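Local coordinates for protein Sodium/sialic acid symporter SiaT (Proteus mirabilis, PDB 5NV9) that couples the uptake of the sialic acid N-acetylneuraminic acid to the sodium gradient, working as a LeuT-fold symporter in the inner membrane, at residues F116-R119 with S120-A124; S435-V438 with G439-S443. One frame throughout, in Å; residues are numbered along the deposited sequence.

Interaction 1 of 2, residues F116-R119 with S120-A124; sequences FDVR and SRLFA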
loop_
_atom_site.group_PDB
_atom_site.type_symbol
_atom_site.label_atom_id
_atom_site.label_comp_id
_atom_site.label_asym_id
_atom_site.label_seq_id
_atom_site.Cartn_x
_atom_site.Cartn_y
_atom_site.Cartn_z
ATOM N N PHE A 116 10.682 2.889 23.910
ATOM C CA PHE A 116 9.781 3.614 24.765
ATOM C C PHE A 116 9.115 2.675 25.766
ATOM O O PHE A 116 9.777 2.155 26.719
ATOM C CB PHE A 116 8.736 4.378 23.903
ATOM C CG PHE A 116 9.335 5.482 23.063
ATOM C CD1 PHE A 116 10.191 6.411 23.623
ATOM C CD2 PHE A 116 9.010 5.605 21.699
ATOM C CE1 PHE A 116 10.749 7.433 22.844
ATOM C CE2 PHE A 116 9.526 6.626 20.944
ATOM C CZ PHE A 116 10.415 7.537 21.506
ATOM N N ASP A 117 7.843 2.390 25.591
ATOM C CA ASP A 117 7.262 1.291 26.393
ATOM C C ASP A 117 6.077 0.660 25.635
ATOM O O ASP A 117 5.875 0.976 24.460
ATOM C CB ASP A 117 6.888 1.785 27.789
ATOM C CG ASP A 117 5.760 2.768 27.776
ATOM O OD1 ASP A 117 5.180 3.006 26.710
ATOM O OD2 ASP A 117 5.445 3.317 28.851
ATOM N N VAL A 118 5.324 -0.215 26.307
ATOM C CA VAL A 118 4.246 -0.922 25.701
ATOM C C VAL A 118 3.087 -0.037 25.238
ATOM O O VAL A 118 2.340 -0.435 24.350
ATOM C CB VAL A 118 3.755 -2.059 26.652
ATOM C CG1 VAL A 118 2.925 -1.529 27.810
ATOM C CG2 VAL A 118 3.019 -3.124 25.885
ATOM N N ARG A 119 2.939 1.169 25.768
ATOM C CA ARG A 119 1.806 2.018 25.374
ATOM C C ARG A 119 1.995 2.523 23.940
ATOM O O ARG A 119 1.035 2.676 23.182
ATOM C CB ARG A 119 1.573 3.186 26.401
ATOM C CG ARG A 119 1.220 2.753 27.838
ATOM C CD ARG A 119 1.261 3.922 28.833
ATOM N NE ARG A 119 2.637 4.395 28.986
ATOM C CZ ARG A 119 3.029 5.480 29.648
ATOM N NH1 ARG A 119 2.147 6.249 30.258
ATOM N NH2 ARG A 119 4.319 5.788 29.705
ATOM N N SER A 120 3.225 2.818 23.564
ATOM C CA SER A 120 3.475 3.314 22.264
ATOM C C SER A 120 3.368 2.144 21.298
ATOM O O SER A 120 2.925 2.332 20.166
ATOM C CB SER A 120 4.893 3.885 22.161
ATOM O OG SER A 120 4.991 5.193 22.717
ATOM N N ARG A 121 3.853 0.981 21.722
ATOM C CA ARG A 121 3.802 -0.188 20.854
ATOM C C ARG A 121 2.366 -0.536 20.507
ATOM O O ARG A 121 2.050 -0.672 19.346
ATOM C CB ARG A 121 4.536 -1.356 21.494
ATOM C CG ARG A 121 4.175 -2.726 20.979
ATOM C CD ARG A 121 5.116 -3.721 21.598
ATOM N NE ARG A 121 4.961 -5.027 20.987
ATOM C CZ ARG A 121 5.511 -6.162 21.450
ATOM N NH1 ARG A 121 6.247 -6.188 22.534
ATOM N NH2 ARG A 121 5.348 -7.282 20.787
ATOM N N LEU A 122 1.492 -0.629 21.515
ATOM C CA LEU A 122 0.116 -0.979 21.307
ATOM C C LEU A 122 -0.731 0.052 20.582
ATOM O O LEU A 122 -1.677 -0.316 19.785
ATOM C CB LEU A 122 -0.538 -1.307 22.645
ATOM C CG LEU A 122 -0.128 -2.639 23.263
ATOM C CD1 LEU A 122 -0.656 -2.737 24.674
ATOM C CD2 LEU A 122 -0.675 -3.780 22.433
ATOM N N PHE A 123 -0.456 1.328 20.838
ATOM C CA PHE A 123 -1.168 2.354 20.121
ATOM C C PHE A 123 -0.868 2.182 18.623
ATOM O O PHE A 123 -1.806 2.195 17.803
ATOM C CB PHE A 123 -0.847 3.759 20.564
ATOM C CG PHE A 123 -1.280 4.817 19.587
ATOM C CD1 PHE A 123 -2.589 5.238 19.532
ATOM C CD2 PHE A 123 -0.361 5.398 18.725
ATOM C CE1 PHE A 123 -2.989 6.209 18.638
ATOM C CE2 PHE A 123 -0.744 6.336 17.769
ATOM C CZ PHE A 123 -2.061 6.770 17.752
ATOM N N ALA A 124 0.402 1.987 18.286
ATOM C CA ALA A 124 0.823 1.867 16.881
ATOM C C ALA A 124 0.307 0.603 16.195
ATOM O O ALA A 124 -0.122 0.675 15.062
ATOM C CB ALA A 124 2.360 1.991 16.742
HETATM O O HOH W 1 5.730 5.216 25.338
#
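A chi1 of 67° sets Asp117 CG between its backbone N and carbonyl carbon, from where the carboxylate turns toward the coming helix and reaches Ser120 through a water. Ser120 OG donates to that water over 2.7 Å, and the water passes a hydrogen bond of the same length, 2.7 Å, to Asp117 OD1. OD1 also accepts from Arg119 N at 3.0 Å, a capping bond that arrives from above the carboxylate plane, 60° out of it. The second oxygen, OD2, is gripped on its syn side by Arg119 NH2 at 2.8 Å and Arg119 NE at 3.0 Å. The two donors come from one edge of the guanidinium, with the carboxylate carbon in its plane, and share the one oxygen OD2, while OD1 is left to Arg119 N and the water; together these bonds restrain the carboxylate. Bending of the arginine chain at chi3 brings that edge back over the cap. Asp117 O receives weak bonds from Ser120 N and Arg121 N, whereas Leu122 N is firmly held by Val118 O at 3.0 Å. Alongside that bond, Val118 CG2 lies against Leu122 CD1 at 3.9 Å, the two side chains pointing the same way. Arg121 leads off to Glu113 and Asp358, its salt-bridge partners. Together, the side-chain acceptor for Arg119 N and the first helical backbone bonds mark an aspartate N-cap, here at the cytoplasmic start of the transmembrane helix 118-151.

Interaction 2 of 2, residues S435-V438 with G439-S443; sequences SAVV and GIIVS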
loop_
_atom_site.group_PDB
_atom_site.type_symbol
_atom_site.label_atom_id
_atom_site.label_comp_id
_atom_site.label_asym_id
_atom_site.label_seq_id
_atom_site.Cartn_x
_atom_site.Cartn_y
_atom_site.Cartn_z
ATOM N N SER A 435 7.263 11.152 27.323
ATOM C CA SER A 435 7.178 12.200 26.361
ATOM C C SER A 435 6.582 11.711 25.015
ATOM O O SER A 435 5.908 12.461 24.306
ATOM C CB SER A 435 8.547 12.873 26.216
ATOM O OG SER A 435 9.356 12.306 25.205
ATOM N N ALA A 436 6.832 10.457 24.678
ATOM C CA ALA A 436 6.167 9.834 23.547
ATOM C C ALA A 436 4.615 9.814 23.776
ATOM O O ALA A 436 3.858 10.194 22.858
ATOM C CB ALA A 436 6.730 8.431 23.260
ATOM N N VAL A 437 4.152 9.443 24.986
ATOM C CA VAL A 437 2.725 9.446 25.298
ATOM C C VAL A 437 2.110 10.852 25.195
ATOM O O VAL A 437 1.072 10.991 24.598
ATOM C CB VAL A 437 2.406 8.773 26.645
ATOM C CG1 VAL A 437 0.961 9.017 27.049
ATOM C CG2 VAL A 437 2.638 7.278 26.516
ATOM N N VAL A 438 2.744 11.879 25.786
ATOM C CA VAL A 438 2.286 13.278 25.593
ATOM C C VAL A 438 2.187 13.619 24.097
ATOM O O VAL A 438 1.192 14.176 23.641
ATOM C CB VAL A 438 3.217 14.276 26.309
ATOM C CG1 VAL A 438 2.797 15.695 25.951
ATOM C CG2 VAL A 438 3.170 14.011 27.793
ATOM N N GLY A 439 3.228 13.267 23.343
ATOM C CA GLY A 439 3.187 13.292 21.873
ATOM C C GLY A 439 1.991 12.623 21.185
ATOM O O GLY A 439 1.339 13.229 20.330
ATOM N N ILE A 440 1.641 11.407 21.557
ATOM C CA ILE A 440 0.439 10.794 21.002
ATOM C C ILE A 440 -0.818 11.659 21.273
ATOM O O ILE A 440 -1.676 11.878 20.410
ATOM C CB ILE A 440 0.255 9.368 21.534
ATOM C CG1 ILE A 440 1.386 8.450 21.019
ATOM C CG2 ILE A 440 -1.088 8.791 21.135
ATOM C CD1 ILE A 440 1.631 7.222 21.864
ATOM N N ILE A 441 -0.950 12.108 22.497
ATOM C CA ILE A 441 -2.167 12.794 22.895
ATOM C C ILE A 441 -2.337 14.093 22.109
ATOM O O ILE A 441 -3.420 14.354 21.550
ATOM C CB ILE A 441 -2.159 13.030 24.408
ATOM C CG1 ILE A 441 -2.412 11.693 25.103
ATOM C CG2 ILE A 441 -3.166 14.082 24.809
ATOM C CD1 ILE A 441 -1.957 11.651 26.526
ATOM N N VAL A 442 -1.260 14.873 22.068
ATOM C CA VAL A 442 -1.183 16.117 21.295
ATOM C C VAL A 442 -1.472 15.897 19.807
ATOM O O VAL A 442 -2.289 16.637 19.204
ATOM C CB VAL A 442 0.210 16.729 21.399
ATOM C CG1 VAL A 442 0.365 17.853 20.363
ATOM C CG2 VAL A 442 0.411 17.293 22.814
ATOM N N SER A 443 -0.797 14.888 19.247
ATOM C CA SER A 443 -1.001 14.452 17.859
ATOM C C SER A 443 -2.472 14.157 17.580
ATOM O O SER A 443 -3.038 14.684 16.624
ATOM C CB SER A 443 -0.155 13.211 17.559
ATOM O OG SER A 443 -0.072 13.026 16.159
#
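The flat groups are peptide units, linked by hydrogen bonds from Ile440 N to Ala436 O and from Gly439 N to Ser435 O. Ile440 N lies in the carbonyl plane of Ala436, and its bond to Ala436 O is short at 2.8 Å. Gly439 N is instead tilted 31° from the carbonyl plane of Ser435, although its bond to Ser435 O, at 3.0 Å, is nearly straight. Ile441 N to Val437 O and Val442 N to Val438 O complete four consecutive i to i+4 bonds, the signature of regular alpha helix, within the transmembrane helix 433-452 of this LeuT-fold symporter. Side chains then lean on the same oxygens. With Val442 CG1 anti to the backbone N (chi1 168°), CG2 falls beside that N and lies tight against Val438 O at 3.3 Å. Across the same turn it faces Val438 CG1 more loosely, at 4.3 Å. Ile440 CG1 rests 3.5 Å from Ala436 O. Ile441 sends its longer branch back along the helix, where CD1 meets Val437 CG1 at 4.0 Å; the two side chains cross at a slant. A bound dodecyl-beta-D-maltoside touches Val438 and Ile441, which places this flank against detergent. On the side packed against helix 459-475, the hydroxyls of Ser435 and Ser443 are hydrogen-bonded to the backbone oxygens of Gly473 and Gly465.

In the fold
Both interactions are short local stretches near the cytoplasmic side, interaction 1 at the start of helix 118-151 and interaction 2 inside helix 433-452, with centres about 11 Å apart, and they pack directly on each other. Arg119 CZ lies 3.6 Å from Val437 CG2, while Ala436 CB is 3.7 Å from Ser120 OG and 3.9 Å from Phe116 CG. The guanidinium that pairs with the capping aspartate in interaction 1 thus also rests on an aliphatic branch of interaction 2. Residues 116-124, partly buried, add charge and a water to the helical backbone bonds, whereas residues 435-443, mostly buried, have backbone bonds and aliphatic packing. Helix 415-427 touches both. Each lies away from the substrate and sodium sites.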